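Local coordinates for phist (Plasmodium falciparum, PDB 4JLE), which binds the virulence factor PfEMP1, probably its ATS domain through this PHIST domain, and comigrates with it to knobs on the host cell surface, at residues 64-67 with 68-72. Residues are numbered along the deposited sequence; the frame is centred on the assembly and turned at random.
Sequences KFIQ and SIVET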
loop_
_atom_site.group_PDB
_atom_site.type_symbol
_atom_site.label_atom_id
_atom_site.label_comp_id
_atom_site.label_asym_id
_atom_site.label_seq_id
_atom_site.Cartn_x
_atom_site.Cartn_y
_atom_site.Cartn_z
ATOM N N LYS B 64 15.452 10.329 -9.083
ATOM C CA LYS B 64 16.330 11.350 -9.644
ATOM C C LYS B 64 17.760 10.823 -9.637
ATOM O O LYS B 64 18.481 10.973 -10.625
ATOM C CB LYS B 64 16.214 12.675 -8.854
ATOM C CG LYS B 64 17.034 13.817 -9.416
ATOM C CD LYS B 64 16.568 15.120 -8.812
ATOM C CE LYS B 64 17.349 16.259 -9.380
ATOM N NZ LYS B 64 16.856 17.570 -8.862
ATOM N N PHE B 65 18.156 10.187 -8.526
ATOM C CA PHE B 65 19.483 9.617 -8.381
ATOM C C PHE B 65 19.706 8.490 -9.404
ATOM O O PHE B 65 20.765 8.454 -10.028
ATOM C CB PHE B 65 19.702 9.107 -6.942
ATOM C CG PHE B 65 21.028 8.426 -6.752
ATOM C CD1 PHE B 65 22.184 9.168 -6.563
ATOM C CD2 PHE B 65 21.130 7.040 -6.811
ATOM C CE1 PHE B 65 23.419 8.539 -6.437
ATOM C CE2 PHE B 65 22.363 6.409 -6.692
ATOM C CZ PHE B 65 23.502 7.160 -6.519
ATOM N N ILE B 66 18.721 7.576 -9.575
ATOM C CA ILE B 66 18.842 6.445 -10.503
ATOM C C ILE B 66 18.885 6.957 -11.962
ATOM O O ILE B 66 19.498 6.312 -12.821
ATOM C CB ILE B 66 17.727 5.367 -10.253
ATOM C CG1 ILE B 66 17.731 4.857 -8.780
ATOM C CG2 ILE B 66 17.815 4.174 -11.230
ATOM C CD1 ILE B 66 19.100 4.270 -8.213
ATOM N N GLN B 67 18.317 8.153 -12.213
ATOM C CA GLN B 67 18.316 8.783 -13.528
ATOM C C GLN B 67 19.741 9.049 -13.988
ATOM O O GLN B 67 20.023 8.861 -15.166
ATOM C CB GLN B 67 17.472 10.070 -13.527
ATOM C CG GLN B 67 17.254 10.702 -14.913
ATOM C CD GLN B 67 16.674 9.765 -15.944
ATOM O OE1 GLN B 67 15.808 8.939 -15.658
ATOM N NE2 GLN B 67 17.129 9.892 -17.178
ATOM N N SER B 68 20.651 9.389 -13.050
ATOM C CA SER B 68 22.080 9.633 -13.314
ATOM C C SER B 68 22.784 8.382 -13.866
ATOM O O SER B 68 23.644 8.505 -14.734
ATOM C CB SER B 68 22.788 10.124 -12.048
ATOM O OG SER B 68 22.994 9.099 -11.082
ATOM N N ILE B 69 22.406 7.189 -13.364
ATOM C CA ILE B 69 22.951 5.895 -13.782
ATOM C C ILE B 69 22.328 5.522 -15.134
ATOM O O ILE B 69 23.011 4.968 -16.004
ATOM C CB ILE B 69 22.698 4.797 -12.683
ATOM C CG1 ILE B 69 23.250 5.237 -11.284
ATOM C CG2 ILE B 69 23.250 3.402 -13.125
ATOM C CD1 ILE B 69 22.814 4.390 -10.083
ATOM N N VAL B 70 21.022 5.845 -15.307
ATOM C CA VAL B 70 20.267 5.575 -16.534
ATOM C C VAL B 70 20.950 6.272 -17.727
ATOM O O VAL B 70 21.191 5.629 -18.755
ATOM C CB VAL B 70 18.781 5.984 -16.400
ATOM C CG1 VAL B 70 18.096 6.059 -17.764
ATOM C CG2 VAL B 70 18.034 5.023 -15.484
ATOM N N GLU B 71 21.307 7.560 -17.544
ATOM C CA GLU B 71 21.976 8.404 -18.531
ATOM C C GLU B 71 23.426 7.971 -18.753
ATOM O O GLU B 71 23.874 7.980 -19.896
ATOM C CB GLU B 71 21.899 9.881 -18.113
ATOM C CG GLU B 71 20.467 10.396 -18.160
ATOM C CD GLU B 71 20.248 11.897 -18.087
ATOM O OE1 GLU B 71 21.079 12.657 -18.635
ATOM O OE2 GLU B 71 19.196 12.308 -17.543
ATOM N N THR B 72 24.144 7.559 -17.690
ATOM C CA THR B 72 25.529 7.092 -17.811
ATOM C C THR B 72 25.596 5.850 -18.707
ATOM O O THR B 72 26.445 5.788 -19.591
ATOM C CB THR B 72 26.136 6.828 -16.425
ATOM O OG1 THR B 72 26.187 8.057 -15.698
ATOM C CG2 THR B 72 27.535 6.220 -16.497
#
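Q67 and E71, one turn apart near the end of helix 37-72, join through their side chains as well as their backbones. Q67 NE2 donates to E71 OE2 at 3.2 Å along a nearly straight N-H...O line (169°). The oxygen lies in the plane of the amide but is met on its anti side. A bend at chi2 (54°) carries the amide forward along the helix, until NE2 lies beside the E71 carboxylate; OE1 accepts a hydrogen bond from K80 NZ of helix 77-110, so both ends of the amide are used. Beneath it, E71 N reaches Q67 O at 3.0 Å, and V70 N reaches I66 O at the same distance. F65 O accepts twice. The S68 hydroxyl sits between its backbone N and carbonyl carbon (chi1 74°), which lets OG donate to F65 O at an unusually short 2.5 Å, while S68 N donates to it at 3.2 Å from above the carbonyl plane. At T72 such oxygen sharing recurs one turn on, OG1 (2.8 Å) and N both donating to S68 O from opposite faces of its plane. On the apolar side, F65 CE2 touches I69 CD1 at 4.0 Å; F65, I66, I69 and V70 pack on the second subunit, whose K143 makes a cation-pi contact with F65. I66 and V70 also pack on helix 77-110, so this turn faces both neighbouring helix and second subunit.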